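Side-chain contacts in trichothecene 3-O-acetyltransferase TRI101 (Fusarium sporotrichioides, PDB 2ZBA), which transfers an acetyl group from acetyl coenzyme A to the 3-hydroxyl of trichothecenes, a step in the biosynthesis of mycotoxins such as T-2 toxin: residues 239-244 with 407-412; 27-32 with 142-147; 209-214 with 358-363. All coordinates share one frame; numbering follows the deposited sequence. Where two conformers were deposited one is given.

Contact 1 of 3, residues 239-244 with 407-412; sequences WAFFSF and SVRRPR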
ATOM      1  N   TRP A 239       8.452   9.246  10.527  1.00 20.52           N
ATOM      2  CA  TRP A 239       7.296   8.378  10.389  1.00 19.64           C
ATOM      3  C   TRP A 239       6.710   8.117  11.794  1.00 19.58           C
ATOM      4  O   TRP A 239       7.451   8.020  12.776  1.00 18.36           O
ATOM      5  CB  TRP A 239       7.723   7.051   9.773  1.00 19.33           C
ATOM      6  CG  TRP A 239       7.853   7.039   8.273  1.00 19.17           C
ATOM      7  CD1 TRP A 239       9.003   7.100   7.552  1.00 19.61           C
ATOM      8  CD2 TRP A 239       6.781   6.942   7.316  1.00 20.12           C
ATOM      9  NE1 TRP A 239       8.719   7.040   6.191  1.00 19.25           N
ATOM     10  CE2 TRP A 239       7.362   6.960   6.028  1.00 19.98           C
ATOM     11  CE3 TRP A 239       5.383   6.859   7.424  1.00 18.50           C
ATOM     12  CZ2 TRP A 239       6.594   6.902   4.862  1.00 19.67           C
ATOM     13  CZ3 TRP A 239       4.623   6.784   6.255  1.00 18.35           C
ATOM     14  CH2 TRP A 239       5.231   6.807   4.998  1.00 18.64           C
ATOM     15  N   ALA A 240       5.388   7.984  11.876  1.00 19.51           N
ATOM     16  CA  ALA A 240       4.723   7.542  13.113  1.00 19.49           C
ATOM     17  C   ALA A 240       3.415   6.812  12.824  1.00 19.61           C
ATOM     18  O   ALA A 240       2.691   7.203  11.914  1.00 19.53           O
ATOM     19  CB  ALA A 240       4.469   8.726  14.022  1.00 19.50           C
ATOM     20  N   PHE A 241       3.134   5.746  13.581  1.00 19.67           N
ATOM     21  CA  PHE A 241       1.793   5.173  13.679  1.00 19.41           C
ATOM     22  C   PHE A 241       0.873   5.997  14.601  1.00 19.86           C
ATOM     23  O   PHE A 241       1.303   6.498  15.649  1.00 19.37           O
ATOM     24  CB  PHE A 241       1.816   3.729  14.215  1.00 20.17           C
ATOM     25  CG  PHE A 241       2.336   2.707  13.265  1.00 19.36           C
ATOM     26  CD1 PHE A 241       2.152   2.822  11.889  1.00 18.92           C
ATOM     27  CD2 PHE A 241       2.987   1.572  13.766  1.00 18.88           C
ATOM     28  CE1 PHE A 241       2.634   1.849  11.018  1.00 17.98           C
ATOM     29  CE2 PHE A 241       3.479   0.602  12.914  1.00 19.35           C
ATOM     30  CZ  PHE A 241       3.298   0.736  11.524  1.00 21.19           C
ATOM     31  N   PHE A 242      -0.394   6.128  14.197  1.00 19.61           N
ATOM     32  CA  PHE A 242      -1.461   6.696  15.043  1.00 20.12           C
ATOM     33  C   PHE A 242      -2.645   5.733  15.010  1.00 20.62           C
ATOM     34  O   PHE A 242      -2.954   5.166  13.962  1.00 20.77           O
ATOM     35  CB  PHE A 242      -1.932   8.088  14.563  1.00 19.48           C
ATOM     36  CG  PHE A 242      -0.914   9.186  14.713  1.00 19.72           C
ATOM     37  CD1 PHE A 242      -0.917  10.008  15.822  1.00 20.87           C
ATOM     38  CD2 PHE A 242       0.018   9.437  13.702  1.00 18.45           C
ATOM     39  CE1 PHE A 242       0.018  11.048  15.947  1.00 21.88           C
ATOM     40  CE2 PHE A 242       0.938  10.453  13.815  1.00 18.68           C
ATOM     41  CZ  PHE A 242       0.959  11.258  14.941  1.00 19.01           C
ATOM     42  N   SER A 243      -3.291   5.518  16.153  1.00 20.91           N
ATOM     43  CA  SER A 243      -4.396   4.562  16.216  1.00 20.31           C
ATOM     44  C   SER A 243      -5.731   5.247  16.495  1.00 19.76           C
ATOM     45  O   SER A 243      -5.783   6.274  17.188  1.00 19.00           O
ATOM     46  CB  SER A 243      -4.125   3.491  17.283  1.00 20.96           C
ATOM     47  OG  SER A 243      -4.156   4.071  18.579  1.00 22.72           O
ATOM     48  N   PHE A 244      -6.803   4.658  15.955  1.00 19.41           N
ATOM     49  CA  PHE A 244      -8.175   5.202  16.056  1.00 19.12           C
ATOM     50  C   PHE A 244      -9.091   4.071  16.480  1.00 19.29           C
ATOM     51  O   PHE A 244      -9.218   3.083  15.781  1.00 19.53           O
ATOM     52  CB  PHE A 244      -8.670   5.795  14.718  1.00 18.43           C
ATOM     53  CG  PHE A 244      -7.801   6.889  14.173  1.00 18.21           C
ATOM     54  CD1 PHE A 244      -8.119   8.231  14.396  1.00 18.19           C
ATOM     55  CD2 PHE A 244      -6.648   6.590  13.449  1.00 18.34           C
ATOM     56  CE1 PHE A 244      -7.291   9.255  13.897  1.00 18.09           C
ATOM     57  CE2 PHE A 244      -5.821   7.618  12.952  1.00 17.60           C
ATOM     58  CZ  PHE A 244      -6.149   8.937  13.173  1.00 16.36           C
ATOM     59  N   SER A 407      -0.133  -8.623  15.286  1.00 18.23           N
ATOM     60  CA  SER A 407       0.070  -7.312  14.695  1.00 17.79           C
ATOM     61  C   SER A 407       0.364  -7.447  13.192  1.00 17.48           C
ATOM     62  O   SER A 407       1.015  -8.403  12.753  1.00 17.10           O
ATOM     63  CB  SER A 407       1.208  -6.584  15.386  1.00 17.52           C
ATOM     64  OG  SER A 407       1.343  -5.253  14.934  1.00 17.58           O
ATOM     65  N   VAL A 408      -0.169  -6.495  12.428  1.00 17.11           N
ATOM     66  CA  VAL A 408       0.103  -6.358  10.997  1.00 16.19           C
ATOM     67  C   VAL A 408       0.536  -4.907  10.785  1.00 16.39           C
ATOM     68  O   VAL A 408      -0.275  -3.990  10.904  1.00 15.78           O
ATOM     69  CB  VAL A 408      -1.126  -6.727  10.132  1.00 17.00           C
ATOM     70  CG1 VAL A 408      -0.814  -6.598   8.601  1.00 16.02           C
ATOM     71  CG2 VAL A 408      -1.605  -8.126  10.461  1.00 16.09           C
ATOM     72  N   ARG A 409       1.827  -4.718  10.495  1.00 16.08           N
ATOM     73  CA  ARG A 409       2.411  -3.388  10.329  1.00 15.75           C
ATOM     74  C   ARG A 409       3.126  -3.253   9.003  1.00 15.99           C
ATOM     75  O   ARG A 409       3.543  -4.246   8.426  1.00 15.48           O
ATOM     76  CB  ARG A 409       3.385  -3.082  11.456  1.00 15.99           C
ATOM     77  CG  ARG A 409       2.798  -3.176  12.856  1.00 15.58           C
ATOM     78  CD  ARG A 409       1.603  -2.264  12.996  1.00 16.81           C
ATOM     79  NE  ARG A 409       1.571  -1.603  14.284  1.00 17.52           N
ATOM     80  CZ  ARG A 409       0.515  -0.934  14.745  1.00 17.35           C
ATOM     81  NH1 ARG A 409      -0.598  -0.870  14.018  1.00 13.51           N
ATOM     82  NH2 ARG A 409       0.578  -0.334  15.930  1.00 15.31           N
ATOM     83  N   ARG A 410       3.230  -2.024   8.493  1.00 16.35           N
ATOM     84  CA  ARG A 410       4.074  -1.787   7.321  1.00 16.68           C
ATOM     85  C   ARG A 410       5.411  -1.266   7.855  1.00 16.84           C
ATOM     86  O   ARG A 410       5.409  -0.223   8.526  1.00 16.24           O
ATOM     87  CB  ARG A 410       3.474  -0.714   6.409  1.00 16.82           C
ATOM     88  CG  ARG A 410       4.047  -0.762   5.027  1.00 16.62           C
ATOM     89  CD  ARG A 410       4.618   0.538   4.564  1.00 18.97           C
ATOM     90  NE  ARG A 410       5.236   0.328   3.252  1.00 20.35           N
ATOM     91  CZ  ARG A 410       6.474  -0.128   3.054  1.00 23.60           C
ATOM     92  NH1 ARG A 410       7.278  -0.407   4.085  1.00 21.27           N
ATOM     93  NH2 ARG A 410       6.910  -0.306   1.805  1.00 23.27           N
ATOM     94  N   PRO A 411       6.544  -1.975   7.566  1.00 16.87           N
ATOM     95  CA  PRO A 411       7.879  -1.516   8.005  1.00 16.80           C
ATOM     96  C   PRO A 411       8.233  -0.052   7.677  1.00 18.02           C
ATOM     97  O   PRO A 411       7.713   0.530   6.716  1.00 16.86           O
ATOM     98  CB  PRO A 411       8.828  -2.460   7.286  1.00 17.38           C
ATOM     99  CG  PRO A 411       8.041  -3.697   7.106  1.00 16.83           C
ATOM    100  CD  PRO A 411       6.633  -3.243   6.833  1.00 15.97           C
ATOM    101  N   ARG A 412       9.100   0.522   8.507  1.00 18.05           N
ATOM    102  CA  ARG A 412       9.520   1.890   8.377  1.00 20.42           C
ATOM    103  C   ARG A 412      10.629   1.999   7.327  1.00 20.49           C
ATOM    104  O   ARG A 412      11.554   1.184   7.277  1.00 20.91           O
ATOM    105  CB  ARG A 412      10.014   2.418   9.726  1.00 20.32           C
ATOM    106  CG  ARG A 412      10.409   3.888   9.714  1.00 22.46           C
ATOM    107  CD  ARG A 412      10.738   4.426  11.098  1.00 24.13           C
ATOM    108  NE  ARG A 412      11.607   3.527  11.873  1.00 32.78           N
ATOM    109  CZ  ARG A 412      12.928   3.444  11.746  1.00 33.79           C
ATOM    110  NH1 ARG A 412      13.565   4.207  10.874  1.00 37.04           N
ATOM    111  NH2 ARG A 412      13.607   2.590  12.489  1.00 35.58           N
TER
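The ring of Phe-241 packs against the side chain of Arg-409, where strand 237-244 of the seven-stranded sheet faces the short edge strand 407-409 of the other large mixed sheet. This is the tight half of the contact. NE of Arg-409 lies 3.2 Å from CE2 of Phe-241, while CD of Arg-409 approaches the same CE2 at 3.4 Å. On the guanidinium, CD2 of Phe-241 sits over one face, 3.3 Å above the plane and displaced toward its rim; the two planes are inclined by 43°, so this is no flat stack. Bends at chi2 (-57°) and chi3 (-140°) fold the arginine chain across the phenyl group. Next along the chain, the carbonyl O of Arg-410 comes within 3.8 Å of CZ of Phe-241.

The other end is looser. There CG of partly exposed Arg-412 approaches CD1 of Trp-239 only to 4.1 Å, the arginine chain and the indole running antiparallel past one another. The indole N-H turns instead to the carbonyl of Glu-414.

No hydrogen bond joins the segments. Phenylalanine suits the middle because it offers a flat carbon surface without a hydrogen-bonding group of its own; NH1 of Arg-409 lies over one ring face. The buried guanidinium therefore finds its polar partners beyond the pair: NE bonds to Phe-115 O, with weak bonds from NH1 to Thr-432 and NH2 to Gly-114.

Contact 2 of 3, residues 27-32 with 142-147; sequences SIYTQI and PKPVLL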
ATOM      1  N   SER A  27      10.740   0.925  -9.329  1.00 25.99           N
ATOM      2  CA  SER A  27      11.787   1.137  -8.314  1.00 25.73           C
ATOM      3  C   SER A  27      11.355   0.852  -6.860  1.00 24.80           C
ATOM      4  O   SER A  27      12.122   1.088  -5.917  1.00 24.46           O
ATOM      5  CB  SER A  27      12.311   2.573  -8.401  1.00 25.67           C
ATOM      6  OG  SER A  27      13.228   2.701  -9.484  1.00 30.02           O
ATOM      7  N   ILE A  28      10.135   0.348  -6.678  1.00 23.75           N
ATOM      8  CA  ILE A  28       9.555   0.238  -5.334  1.00 22.05           C
ATOM      9  C   ILE A  28       9.200  -1.202  -4.960  1.00 21.42           C
ATOM     10  O   ILE A  28       8.648  -1.939  -5.770  1.00 21.45           O
ATOM     11  CB  ILE A  28       8.328   1.207  -5.168  1.00 22.43           C
ATOM     12  CG1 ILE A  28       8.794   2.663  -5.242  1.00 20.62           C
ATOM     13  CG2 ILE A  28       7.522   0.944  -3.855  1.00 20.77           C
ATOM     14  CD1 ILE A  28       7.650   3.631  -5.589  1.00 21.59           C
ATOM     15  N   TYR A  29       9.516  -1.582  -3.718  1.00 20.09           N
ATOM     16  CA  TYR A  29       8.963  -2.796  -3.120  1.00 19.03           C
ATOM     17  C   TYR A  29       7.950  -2.448  -2.044  1.00 18.73           C
ATOM     18  O   TYR A  29       8.244  -1.684  -1.130  1.00 17.66           O
ATOM     19  CB  TYR A  29      10.056  -3.707  -2.545  1.00 18.64           C
ATOM     20  CG  TYR A  29      10.657  -4.583  -3.601  1.00 18.36           C
ATOM     21  CD1 TYR A  29      11.815  -4.191  -4.288  1.00 21.10           C
ATOM     22  CD2 TYR A  29      10.070  -5.784  -3.941  1.00 19.03           C
ATOM     23  CE1 TYR A  29      12.367  -4.989  -5.295  1.00 19.46           C
ATOM     24  CE2 TYR A  29      10.614  -6.594  -4.937  1.00 18.52           C
ATOM     25  CZ  TYR A  29      11.759  -6.194  -5.598  1.00 18.81           C
ATOM     26  OH  TYR A  29      12.285  -6.994  -6.578  1.00 20.13           O
ATOM     27  N   THR A  30       6.745  -2.991  -2.180  1.00 18.45           N
ATOM     28  CA  THR A  30       5.760  -2.923  -1.101  1.00 18.40           C
ATOM     29  C   THR A  30       6.082  -3.963  -0.036  1.00 17.73           C
ATOM     30  O   THR A  30       6.275  -5.134  -0.354  1.00 17.08           O
ATOM     31  CB  THR A  30       4.333  -3.150  -1.620  1.00 18.87           C
ATOM     32  OG1 THR A  30       4.011  -2.132  -2.576  1.00 21.27           O
ATOM     33  CG2 THR A  30       3.307  -3.071  -0.462  1.00 19.48           C
ATOM     34  N   GLN A  31       6.114  -3.523   1.224  1.00 17.50           N
ATOM     35  CA  GLN A  31       6.447  -4.379   2.368  1.00 16.96           C
ATOM     36  C   GLN A  31       5.300  -4.469   3.389  1.00 16.77           C
ATOM     37  O   GLN A  31       4.633  -3.474   3.645  1.00 16.02           O
ATOM     38  CB  GLN A  31       7.676  -3.840   3.101  1.00 17.42           C
ATOM     39  CG  GLN A  31       8.954  -3.756   2.285  1.00 17.61           C
ATOM     40  CD  GLN A  31       9.988  -2.911   2.957  1.00 20.15           C
ATOM     41  OE1 GLN A  31       9.654  -1.974   3.700  1.00 21.22           O
ATOM     42  NE2 GLN A  31      11.273  -3.220   2.709  1.00 20.84           N
ATOM     43  N   ILE A  32       5.094  -5.659   3.970  1.00 16.34           N
ATOM     44  CA  ILE A  32       4.113  -5.839   5.055  0.50 17.08           C
ATOM     45  C   ILE A  32       4.609  -6.897   6.051  1.00 17.17           C
ATOM     46  O   ILE A  32       5.137  -7.932   5.653  1.00 17.55           O
ATOM     47  CB  ILE A  32       2.685  -6.184   4.522  0.50 16.51           C
ATOM     48  CG1 ILE A  32       1.629  -6.137   5.642  0.50 17.09           C
ATOM     49  CG2 ILE A  32       2.672  -7.543   3.818  0.50 16.45           C
ATOM     50  CD1 ILE A  32       1.198  -4.734   6.076  0.50 18.20           C
ATOM     51  N   PRO A 142      19.114  -8.646  -9.982  1.00 32.95           N
ATOM     52  CA  PRO A 142      17.791  -9.271  -9.908  1.00 31.58           C
ATOM     53  C   PRO A 142      16.742  -8.388  -9.227  1.00 30.13           C
ATOM     54  O   PRO A 142      17.049  -7.635  -8.282  1.00 29.88           O
ATOM     55  CB  PRO A 142      18.041 -10.547  -9.097  1.00 31.68           C
ATOM     56  CG  PRO A 142      19.490 -10.832  -9.281  1.00 32.86           C
ATOM     57  CD  PRO A 142      20.150  -9.488  -9.357  1.00 33.12           C
ATOM     58  N   LYS A 143      15.524  -8.475  -9.742  1.00 28.53           N
ATOM     59  CA  LYS A 143      14.383  -7.756  -9.208  1.00 27.36           C
ATOM     60  C   LYS A 143      13.224  -8.751  -9.038  1.00 25.78           C
ATOM     61  O   LYS A 143      12.302  -8.788  -9.854  1.00 25.39           O
ATOM     62  CB  LYS A 143      14.025  -6.625 -10.171  1.00 27.64           C
ATOM     63  CG  LYS A 143      13.050  -5.600  -9.657  1.00 28.26           C
ATOM     64  CD  LYS A 143      12.726  -4.572 -10.751  1.00 28.65           C
ATOM     65  CE  LYS A 143      13.742  -3.435 -10.801  1.00 29.51           C
ATOM     66  NZ  LYS A 143      13.349  -2.428 -11.851  1.00 30.62           N
ATOM     67  N   PRO A 144      13.280  -9.584  -7.977  1.00 24.47           N
ATOM     68  CA  PRO A 144      12.256 -10.616  -7.808  1.00 23.59           C
ATOM     69  C   PRO A 144      10.866 -10.014  -7.624  1.00 22.45           C
ATOM     70  O   PRO A 144      10.728  -8.900  -7.128  1.00 21.83           O
ATOM     71  CB  PRO A 144      12.697 -11.355  -6.535  1.00 23.33           C
ATOM     72  CG  PRO A 144      14.147 -10.985  -6.341  1.00 24.37           C
ATOM     73  CD  PRO A 144      14.274  -9.601  -6.886  1.00 24.60           C
ATOM     74  N   VAL A 145       9.860 -10.754  -8.055  1.00 22.66           N
ATOM     75  CA  VAL A 145       8.445 -10.377  -7.947  1.00 22.35           C
ATOM     76  C   VAL A 145       8.012 -10.382  -6.459  1.00 22.81           C
ATOM     77  O   VAL A 145       7.313  -9.473  -5.988  1.00 21.78           O
ATOM     78  CB  VAL A 145       7.595 -11.340  -8.824  1.00 22.37           C
ATOM     79  CG1 VAL A 145       6.087 -11.271  -8.507  1.00 21.64           C
ATOM     80  CG2 VAL A 145       7.846 -11.071 -10.295  1.00 21.03           C
ATOM     81  N   LEU A 146       8.481 -11.393  -5.727  1.00 23.09           N
ATOM     82  CA  LEU A 146       8.070 -11.612  -4.348  1.00 23.38           C
ATOM     83  C   LEU A 146       9.263 -12.124  -3.545  1.00 23.51           C
ATOM     84  O   LEU A 146       9.982 -13.015  -3.996  1.00 23.68           O
ATOM     85  CB  LEU A 146       6.901 -12.611  -4.322  1.00 23.51           C
ATOM     86  CG  LEU A 146       5.979 -12.705  -3.093  1.00 24.47           C
ATOM     87  CD1 LEU A 146       5.047 -11.496  -2.966  1.00 22.11           C
ATOM     88  CD2 LEU A 146       5.141 -14.000  -3.150  1.00 23.66           C
ATOM     89  N   LEU A 147       9.500 -11.533  -2.378  1.00 23.54           N
ATOM     90  CA  LEU A 147      10.542 -12.003  -1.450  1.00 23.91           C
ATOM     91  C   LEU A 147       9.926 -12.121  -0.065  1.00 23.29           C
ATOM     92  O   LEU A 147       9.029 -11.353   0.295  1.00 22.91           O
ATOM     93  CB  LEU A 147      11.736 -11.031  -1.377  1.00 23.88           C
ATOM     94  CG  LEU A 147      12.701 -10.720  -2.532  1.00 25.40           C
ATOM     95  CD1 LEU A 147      12.196  -9.549  -3.351  1.00 28.11           C
ATOM     96  CD2 LEU A 147      14.059 -10.350  -1.947  1.00 25.46           C
TER
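Within the mixed sheet that includes strands 29-37, 156-164 and 146-153, Tyr-29 reaches from the start of strand 29-37 to Pro-144 in the loop leading into strand 146-153 and to Leu-147 at its start. Its phenolic OH donates a short hydrogen bond of 2.5 Å to O of Pro-144. That oxygen lies at the edge of the ring, in its plane, and is approached in the carbonyl plane on a lone pair, with a C=O...OH angle of 135°. The nitrogen of Pro-144 is also near, but as a tertiary amide nitrogen it has no hydrogen to share.

Strand 156-164 runs between 29-37 and 146-153 and is antiparallel to both, so the tyrosine has to span a neighbour to make this contact. Its side chain touches Asn-162 and Gln-164 on the way. A long, rigid side chain with a polar end suits this task: the ring fills the distance and the hydroxyl satisfies a buried carbonyl.

Carbon completes the surroundings. CD1 of Leu-147 packs 3.7 Å from CE2 of Tyr-29, the two side chains crossing at about a right angle. CD of Pro-144 lies 3.3 Å from the tyrosine OH, and CG of Lys-143 is 3.5 Å from the same oxygen. Beyond CG the lysine chain bends at chi3 (-85°), and its NZ bonds to the carbonyl O of Leu-26, just before the segment that carries Tyr-29.

Contact 3 of 3, residues 209-214 with 358-363; sequences ENYKVG and LATYMH
Tyr-211 lays its side chain against Thr-360 and Tyr-361 in the last turns of helix 348-363, and Val-213, two residues on, takes up the ring of Tyr-361. The course of Tyr-211 can be followed outward. Its CB lies 3.8 Å from CG2 of Thr-360, and CG is slightly farther from the same methyl. With CG opposite the backbone nitrogen (chi1 176°), the ring extends along the helix surface: CD2 remains beside Thr-360 CG2 at 3.8 Å, and CE2 moves on to CB of Tyr-361, also at 3.8 Å, which meets the ring at its edge, near the plane. At the tip, OH leaves the helix and hydrogen-bonds to OE2 of Glu-216, an oxygen that also receives the backbone N-H of Gly-214.

Threonine fits its place by dividing its two branches. The methyl faces the tyrosine, while OG1 bonds to the carbonyl O of Gln-356, one turn earlier in the helix, and to N of Leu-208 in the loop. Val-213 makes the second half of the contact. Its CB is 3.6 Å from CD1 of Tyr-361, and CG2 stands over one face of that ring, a CH-pi contact of 4.1 Å to the centroid, 20° off the normal. A branched residue suits this spot because CG2 can stand over the face while CB and CG1 pack by the CD1-CE1 rim; CG1 reaches CE1 of Tyr-361 at 3.7 Å. The side chain of Tyr-361 also comes within about 4 Å of that of the calcium ligand Ile-221.

This is packing at the surface, where the loop after helix 191-197, on its way to strand 237-244, packs along helix 348-363.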
ATOM      1  N   GLU A 209     -10.706   3.181 -28.024  1.00 25.01           N
ATOM      2  CA  GLU A 209     -10.579   3.057 -29.501  1.00 26.37           C
ATOM      3  C   GLU A 209     -10.002   4.301 -30.169  1.00 26.70           C
ATOM      4  O   GLU A 209      -9.088   4.199 -30.990  1.00 27.90           O
ATOM      5  CB  GLU A 209     -11.901   2.651 -30.160  1.00 26.02           C
ATOM      6  N   ASN A 210     -10.527   5.470 -29.811  1.00 26.79           N
ATOM      7  CA  ASN A 210      -9.943   6.735 -30.213  1.00 26.08           C
ATOM      8  C   ASN A 210      -9.743   7.545 -28.955  1.00 25.99           C
ATOM      9  O   ASN A 210     -10.668   7.676 -28.115  1.00 26.90           O
ATOM     10  CB  ASN A 210     -10.854   7.496 -31.185  1.00 27.40           C
ATOM     11  N   TYR A 211      -8.530   8.070 -28.811  1.00 24.38           N
ATOM     12  CA  TYR A 211      -8.131   8.789 -27.604  1.00 22.19           C
ATOM     13  C   TYR A 211      -6.945   9.712 -27.871  1.00 20.98           C
ATOM     14  O   TYR A 211      -5.939   9.304 -28.481  1.00 19.67           O
ATOM     15  CB  TYR A 211      -7.785   7.815 -26.465  1.00 22.62           C
ATOM     16  CG  TYR A 211      -7.269   8.533 -25.238  1.00 22.30           C
ATOM     17  CD1 TYR A 211      -8.136   9.276 -24.425  1.00 21.48           C
ATOM     18  CD2 TYR A 211      -5.900   8.527 -24.923  1.00 23.18           C
ATOM     19  CE1 TYR A 211      -7.657   9.976 -23.293  1.00 21.90           C
ATOM     20  CE2 TYR A 211      -5.413   9.234 -23.800  1.00 22.70           C
ATOM     21  CZ  TYR A 211      -6.309   9.940 -22.989  1.00 22.50           C
ATOM     22  OH  TYR A 211      -5.849  10.638 -21.894  1.00 22.54           O
ATOM     23  N   LYS A 212      -7.094  10.957 -27.410  1.00 19.44           N
ATOM     24  CA  LYS A 212      -6.013  11.940 -27.354  1.00 18.22           C
ATOM     25  C   LYS A 212      -5.958  12.469 -25.932  1.00 16.94           C
ATOM     26  O   LYS A 212      -7.005  12.734 -25.319  1.00 16.61           O
ATOM     27  CB  LYS A 212      -6.282  13.092 -28.321  1.00 18.22           C
ATOM     28  N   VAL A 213      -4.744  12.596 -25.395  1.00 15.83           N
ATOM     29  CA  VAL A 213      -4.571  13.016 -24.006  1.00 14.81           C
ATOM     30  C   VAL A 213      -5.118  14.440 -23.831  1.00 14.53           C
ATOM     31  O   VAL A 213      -4.899  15.310 -24.691  1.00 14.79           O
ATOM     32  CB  VAL A 213      -3.098  12.856 -23.506  1.00 14.81           C
ATOM     33  CG1 VAL A 213      -2.120  13.812 -24.231  1.00 15.99           C
ATOM     34  CG2 VAL A 213      -3.001  13.054 -21.990  1.00 14.13           C
ATOM     35  N   GLY A 214      -5.855  14.649 -22.745  1.00 13.35           N
ATOM     36  CA  GLY A 214      -6.358  15.971 -22.376  1.00 13.82           C
ATOM     37  C   GLY A 214      -6.289  16.175 -20.872  1.00 13.72           C
ATOM     38  O   GLY A 214      -5.575  15.435 -20.183  1.00 13.62           O
ATOM     39  N   LEU A 358      -5.551   6.632 -18.876  1.00 14.01           N
ATOM     40  CA  LEU A 358      -4.162   6.457 -18.454  1.00 13.80           C
ATOM     41  C   LEU A 358      -3.518   5.306 -19.185  1.00 14.19           C
ATOM     42  O   LEU A 358      -2.405   5.459 -19.712  1.00 14.40           O
ATOM     43  CB  LEU A 358      -4.057   6.254 -16.930  1.00 14.39           C
ATOM     44  CG  LEU A 358      -2.653   6.077 -16.288  1.00 14.27           C
ATOM     45  CD1 LEU A 358      -1.750   7.328 -16.467  1.00 12.92           C
ATOM     46  CD2 LEU A 358      -2.775   5.734 -14.797  1.00 13.96           C
ATOM     47  N   ALA A 359      -4.216   4.170 -19.244  1.00 14.06           N
ATOM     48  CA  ALA A 359      -3.683   2.954 -19.855  1.00 14.91           C
ATOM     49  C   ALA A 359      -3.465   3.171 -21.354  1.00 15.87           C
ATOM     50  O   ALA A 359      -2.426   2.787 -21.897  1.00 16.04           O
ATOM     51  CB  ALA A 359      -4.625   1.764 -19.606  1.00 14.85           C
ATOM     52  N   THR A 360      -4.413   3.849 -21.997  1.00 15.91           N
ATOM     53  CA  THR A 360      -4.301   4.140 -23.433  1.00 15.95           C
ATOM     54  C   THR A 360      -3.107   5.054 -23.702  1.00 16.72           C
ATOM     55  O   THR A 360      -2.283   4.758 -24.558  1.00 16.55           O
ATOM     56  CB  THR A 360      -5.591   4.747 -23.988  1.00 14.82           C
ATOM     57  OG1 THR A 360      -6.675   3.915 -23.612  1.00 15.05           O
ATOM     58  CG2 THR A 360      -5.570   4.829 -25.543  1.00 14.63           C
ATOM     59  N   TYR A 361      -3.020   6.139 -22.941  1.00 17.10           N
ATOM     60  CA  TYR A 361      -1.937   7.127 -23.071  1.00 17.63           C
ATOM     61  C   TYR A 361      -0.553   6.500 -22.897  1.00 18.23           C
ATOM     62  O   TYR A 361       0.358   6.741 -23.699  1.00 17.77           O
ATOM     63  CB  TYR A 361      -2.155   8.269 -22.077  1.00 17.31           C
ATOM     64  CG  TYR A 361      -1.057   9.313 -22.052  1.00 18.78           C
ATOM     65  CD1 TYR A 361      -0.805  10.130 -23.166  1.00 18.77           C
ATOM     66  CD2 TYR A 361      -0.283   9.489 -20.921  1.00 19.78           C
ATOM     67  CE1 TYR A 361       0.207  11.080 -23.147  1.00 19.38           C
ATOM     68  CE2 TYR A 361       0.733  10.435 -20.885  1.00 21.51           C
ATOM     69  CZ  TYR A 361       0.964  11.231 -22.000  1.00 20.44           C
ATOM     70  OH  TYR A 361       1.967  12.164 -21.941  1.00 20.66           O
HETATM   71  N   MSE A 362      -0.404   5.669 -21.864  1.00 17.94           N
HETATM   72  CA  MSE A 362       0.867   5.014 -21.591  1.00 17.85           C
HETATM   73  C   MSE A 362       1.247   3.983 -22.647  1.00 19.03           C
HETATM   74  O   MSE A 362       2.406   3.913 -23.054  1.00 19.03           O
HETATM   75  CB  MSE A 362       0.833   4.365 -20.205  1.00 17.80           C
HETATM   76  CG  MSE A 362       0.785   5.347 -19.029  1.00 14.78           C
HETATM   77 SE   MSE A 362       0.944   4.378 -17.327  0.50 17.07          SE
HETATM   78  CE  MSE A 362       2.635   3.749 -17.458  1.00 10.60           C
ATOM     79  N   HIS A 363       0.280   3.182 -23.078  1.00 19.79           N
ATOM     80  CA  HIS A 363       0.488   2.196 -24.129  1.00 21.37           C
ATOM     81  C   HIS A 363       1.191   2.794 -25.352  1.00 22.25           C
ATOM     82  O   HIS A 363       2.122   2.190 -25.913  1.00 23.00           O
ATOM     83  CB  HIS A 363      -0.850   1.549 -24.524  1.00 21.55           C
ATOM     84  CG  HIS A 363      -0.720   0.479 -25.568  1.00 23.78           C
ATOM     85  ND1 HIS A 363      -0.217  -0.776 -25.295  1.00 26.41           N
ATOM     86  CD2 HIS A 363      -1.029   0.480 -26.887  1.00 25.39           C
ATOM     87  CE1 HIS A 363      -0.228  -1.504 -26.396  1.00 26.35           C
ATOM     88  NE2 HIS A 363      -0.706  -0.763 -27.379  1.00 26.97           N
TER

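Contacts 1 and 2 are largely buried and adjoin: strands 407-409 and 29-37 are neighbours in one sheet, and NH1 of Arg-410 probably hydrogen-bonds to OE1 of Gln-31. Contact 2 works within that sheet, whereas contact 1 joins its edge strand to the other large sheet. Contact 3 belongs to the surface, its centre about 37 Å from that of contact 1 on the opposite side of the chain's centre, and it joins a loop to a helix. The chemistry follows place: a buried arginine against a phenyl ring in contact 1, one direct hydrogen bond in contact 2, and wholly apolar packing across contact 3, where the hydroxyls of Tyr-211 and Thr-360 bond to residues near the segments.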